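Local coordinates for protein polysaccharide Lyase Family 6 (Bacteroides cellulosilyticus, PDB 6QPS) that cleaves alginate as a calcium-binding lyase of polysaccharide lyase family 6, with specificity for mannuronic acid, at residues L159-Y170 against N189-F200. Sequence-based numbering, arbitrary orientation.
Sequences LRGTNNRIDHCY and NHLNNHLIDHNF
Leu159 CD2 lies over the centre of one face of the buried His194 ring, 4.3 Å from its centroid. Asn192 CB lies over the opposite face, toward its rim. At the edge, His194 ND1 accepts from Asn164 N at 3.1 Å. Also in this tightly packed part, buried Asn199 ND2 gives to Ile166 O at 3.0 Å from above the carbonyl plane, while Asn199 OD1 takes Cys169 N. Strands 165-167 and 195-197 run parallel in register, neighbouring rungs of the right-handed parallel beta-helix of this family. Ile166 and Ile196 point inward, where Ile196 CD1 meets Leu159 CD1 at 4.0 Å. Arg165, Asp167, Leu195 and Asp197 point to the other face, where Arg165 and Leu195 are partly exposed. The extended Arg165, CG anti to the backbone N (chi1 -177°), makes a two-bond, side-on, nearly coplanar salt bridge: Arg165 NE meets Asp197 OD1 at 2.9 Å, almost straight (177°), and NH2 meets OD2. The Asp167 carboxylate lies over one guanidinium face. A methionine in place of this arginine would probably leave the Asp197 carboxylate without its paired charge. On the looser, partly exposed side, the His168 and His198 rings are near parallel (2°) but barely overlap, with His198 CB over the His168 face.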
# COMPACT_ATOMS: atom_id res chain seq x y z
N LEU A 159 2.53 11.47 3.90
CA LEU A 159 1.23 12.06 4.18
C LEU A 159 1.10 12.42 5.66
O LEU A 159 1.51 11.64 6.55
CB LEU A 159 0.14 11.06 3.77
CG LEU A 159 -0.25 11.01 2.29
CD1 LEU A 159 -1.15 9.82 1.96
CD2 LEU A 159 -0.99 12.31 1.90
N ARG A 160 0.58 13.62 5.91
CA ARG A 160 0.29 14.18 7.23
C ARG A 160 -1.07 14.86 7.13
O ARG A 160 -1.61 15.02 6.04
CB ARG A 160 1.33 15.26 7.61
CG ARG A 160 2.80 14.88 7.31
CD ARG A 160 3.57 14.53 8.52
NE ARG A 160 4.99 14.38 8.19
CZ ARG A 160 5.91 13.96 9.04
NH1 ARG A 160 5.60 13.61 10.28
NH2 ARG A 160 7.18 13.87 8.62
N GLY A 161 -1.58 15.35 8.25
CA GLY A 161 -2.80 16.15 8.20
C GLY A 161 -4.05 15.32 7.96
O GLY A 161 -4.22 14.22 8.49
N THR A 162 -4.98 15.88 7.19
CA THR A 162 -6.29 15.28 6.98
C THR A 162 -6.76 15.53 5.55
O THR A 162 -6.42 16.54 4.91
CB THR A 162 -7.36 15.85 7.95
OG1 THR A 162 -7.44 17.27 7.78
CG2 THR A 162 -7.04 15.54 9.41
N ASN A 163 -7.55 14.58 5.04
CA ASN A 163 -8.29 14.74 3.81
C ASN A 163 -7.39 15.04 2.62
O ASN A 163 -7.79 15.77 1.71
CB ASN A 163 -9.35 15.85 3.93
CG ASN A 163 -10.31 15.63 5.07
OD1 ASN A 163 -10.22 16.28 6.12
ND2 ASN A 163 -11.24 14.69 4.88
N ASN A 164 -6.19 14.48 2.57
CA ASN A 164 -5.32 14.63 1.41
C ASN A 164 -5.50 13.44 0.48
O ASN A 164 -6.09 12.42 0.84
CB ASN A 164 -3.87 14.79 1.87
CG ASN A 164 -3.67 16.07 2.69
OD1 ASN A 164 -4.20 17.13 2.34
ND2 ASN A 164 -2.91 15.98 3.77
N ARG A 165 -5.03 13.61 -0.76
CA ARG A 165 -5.25 12.62 -1.80
C ARG A 165 -4.02 12.49 -2.70
O ARG A 165 -3.45 13.50 -3.14
CB ARG A 165 -6.48 12.98 -2.65
CG ARG A 165 -6.84 11.95 -3.75
CD ARG A 165 -8.17 12.32 -4.42
NE ARG A 165 -8.45 11.36 -5.48
CZ ARG A 165 -9.09 11.63 -6.62
NH1 ARG A 165 -9.57 12.84 -6.84
NH2 ARG A 165 -9.20 10.69 -7.55
N ILE A 166 -3.62 11.25 -2.95
CA ILE A 166 -2.60 10.90 -3.94
C ILE A 166 -3.30 10.03 -4.99
O ILE A 166 -3.77 8.93 -4.66
CB ILE A 166 -1.45 10.10 -3.31
CG1 ILE A 166 -0.88 10.80 -2.07
CG2 ILE A 166 -0.36 9.81 -4.35
CD1 ILE A 166 -0.24 12.13 -2.32
N ASP A 167 -3.35 10.48 -6.24
CA ASP A 167 -4.10 9.72 -7.25
C ASP A 167 -3.52 9.85 -8.65
O ASP A 167 -2.95 10.88 -9.05
CB ASP A 167 -5.60 10.13 -7.25
CG ASP A 167 -5.81 11.55 -7.78
OD1 ASP A 167 -5.67 12.50 -6.98
OD2 ASP A 167 -6.07 11.74 -9.01
N HIS A 168 -3.73 8.80 -9.43
CA HIS A 168 -3.32 8.79 -10.84
C HIS A 168 -1.83 9.10 -11.01
O HIS A 168 -1.42 9.67 -12.03
CB HIS A 168 -4.21 9.69 -11.70
CG HIS A 168 -5.65 9.27 -11.70
ND1 HIS A 168 -6.57 9.79 -10.82
CD2 HIS A 168 -6.32 8.38 -12.47
CE1 HIS A 168 -7.75 9.23 -11.05
NE2 HIS A 168 -7.63 8.37 -12.04
N CYS A 169 -1.00 8.66 -10.07
CA CYS A 169 0.45 8.85 -10.12
C CYS A 169 1.15 7.54 -10.47
O CYS A 169 0.56 6.46 -10.42
CB CYS A 169 0.96 9.37 -8.77
SG CYS A 169 0.48 11.07 -8.34
N TYR A 170 2.42 7.65 -10.86
CA TYR A 170 3.29 6.51 -11.15
C TYR A 170 4.54 6.66 -10.31
O TYR A 170 5.21 7.70 -10.37
CB TYR A 170 3.66 6.51 -12.64
CG TYR A 170 4.59 5.41 -13.12
CD1 TYR A 170 5.95 5.60 -13.17
CD2 TYR A 170 4.09 4.19 -13.55
CE1 TYR A 170 6.81 4.60 -13.66
CE2 TYR A 170 4.94 3.20 -14.03
CZ TYR A 170 6.30 3.41 -14.07
OH TYR A 170 7.13 2.40 -14.54
N ASN A 189 -2.77 13.96 15.60
CA ASN A 189 -3.17 13.98 14.19
C ASN A 189 -3.02 12.57 13.63
O ASN A 189 -2.04 12.22 12.97
CB ASN A 189 -2.33 15.00 13.41
CG ASN A 189 -2.60 14.96 11.92
OD1 ASN A 189 -1.69 14.88 11.11
ND2 ASN A 189 -3.87 15.00 11.56
N HIS A 190 -4.04 11.74 13.88
CA HIS A 190 -4.03 10.36 13.41
C HIS A 190 -5.21 10.02 12.51
O HIS A 190 -5.05 9.26 11.55
CB HIS A 190 -3.99 9.36 14.59
CG HIS A 190 -5.07 9.55 15.61
ND1 HIS A 190 -6.31 8.96 15.50
CD2 HIS A 190 -5.10 10.26 16.76
CE1 HIS A 190 -7.05 9.29 16.55
NE2 HIS A 190 -6.35 10.10 17.32
N LEU A 191 -6.39 10.57 12.78
CA LEU A 191 -7.60 10.22 12.01
C LEU A 191 -7.59 11.10 10.76
O LEU A 191 -7.89 12.29 10.84
CB LEU A 191 -8.84 10.41 12.88
CG LEU A 191 -9.93 9.36 12.57
CD1 LEU A 191 -11.02 9.28 13.62
CD2 LEU A 191 -10.58 9.58 11.23
N ASN A 192 -7.16 10.53 9.63
CA ASN A 192 -6.83 11.33 8.45
C ASN A 192 -7.85 11.29 7.33
O ASN A 192 -8.02 12.29 6.63
CB ASN A 192 -5.45 10.95 7.88
CG ASN A 192 -5.28 9.47 7.68
OD1 ASN A 192 -5.74 8.87 6.70
ND2 ASN A 192 -4.55 8.86 8.61
N ASN A 193 -8.51 10.16 7.10
CA ASN A 193 -9.39 10.04 5.94
C ASN A 193 -8.65 10.39 4.65
O ASN A 193 -9.23 10.95 3.70
CB ASN A 193 -10.65 10.90 6.08
CG ASN A 193 -11.62 10.38 7.11
OD1 ASN A 193 -12.33 9.40 6.86
ND2 ASN A 193 -11.64 11.00 8.28
N HIS A 194 -7.36 10.04 4.56
CA HIS A 194 -6.67 10.25 3.30
C HIS A 194 -7.15 9.22 2.27
O HIS A 194 -7.60 8.12 2.62
CB HIS A 194 -5.15 10.08 3.41
CG HIS A 194 -4.46 11.06 4.31
ND1 HIS A 194 -4.75 12.41 4.34
CD2 HIS A 194 -3.45 10.86 5.19
CE1 HIS A 194 -3.96 12.99 5.22
NE2 HIS A 194 -3.15 12.08 5.73
N LEU A 195 -6.99 9.55 0.99
CA LEU A 195 -7.34 8.66 -0.11
C LEU A 195 -6.14 8.47 -1.04
O LEU A 195 -5.56 9.45 -1.52
CB LEU A 195 -8.54 9.23 -0.88
CG LEU A 195 -9.00 8.44 -2.10
CD1 LEU A 195 -9.45 7.01 -1.74
CD2 LEU A 195 -10.10 9.18 -2.85
N ILE A 196 -5.81 7.20 -1.31
CA ILE A 196 -4.71 6.82 -2.19
C ILE A 196 -5.36 5.94 -3.26
O ILE A 196 -5.71 4.78 -2.98
CB ILE A 196 -3.61 6.06 -1.42
CG1 ILE A 196 -3.00 6.97 -0.32
CG2 ILE A 196 -2.58 5.49 -2.37
CD1 ILE A 196 -2.31 6.22 0.82
N ASP A 197 -5.56 6.48 -4.47
CA ASP A 197 -6.36 5.79 -5.47
C ASP A 197 -5.82 5.94 -6.89
O ASP A 197 -5.27 6.97 -7.28
CB ASP A 197 -7.84 6.27 -5.44
CG ASP A 197 -8.01 7.71 -5.90
OD1 ASP A 197 -7.63 8.63 -5.17
OD2 ASP A 197 -8.51 7.93 -7.04
N HIS A 198 -6.01 4.89 -7.68
CA HIS A 198 -5.68 4.89 -9.11
C HIS A 198 -4.20 5.17 -9.38
O HIS A 198 -3.85 5.70 -10.44
CB HIS A 198 -6.57 5.85 -9.91
CG HIS A 198 -8.03 5.53 -9.82
ND1 HIS A 198 -8.66 4.59 -10.61
CD2 HIS A 198 -8.98 6.04 -9.02
CE1 HIS A 198 -9.94 4.55 -10.31
NE2 HIS A 198 -10.17 5.41 -9.33
N ASN A 199 -3.32 4.80 -8.45
CA ASN A 199 -1.89 4.94 -8.68
C ASN A 199 -1.30 3.64 -9.19
O ASN A 199 -1.84 2.55 -8.97
CB ASN A 199 -1.19 5.33 -7.38
CG ASN A 199 -1.74 6.59 -6.81
OD1 ASN A 199 -1.52 7.68 -7.34
ND2 ASN A 199 -2.44 6.47 -5.71
N PHE A 200 -0.18 3.76 -9.91
CA PHE A 200 0.61 2.63 -10.38
C PHE A 200 1.94 2.65 -9.63
O PHE A 200 2.80 3.51 -9.87
CB PHE A 200 0.82 2.74 -11.90
CG PHE A 200 1.29 1.45 -12.56
CD1 PHE A 200 2.61 1.05 -12.45
CD2 PHE A 200 0.41 0.66 -13.27
CE1 PHE A 200 3.04 -0.12 -13.07
CE2 PHE A 200 0.83 -0.51 -13.88
CZ PHE A 200 2.14 -0.90 -13.76
O HOH W 1 -1.45 11.45 7.91
O HOH W 2 -3.05 12.03 10.11
O HOH W 3 -10.94 12.59 2.24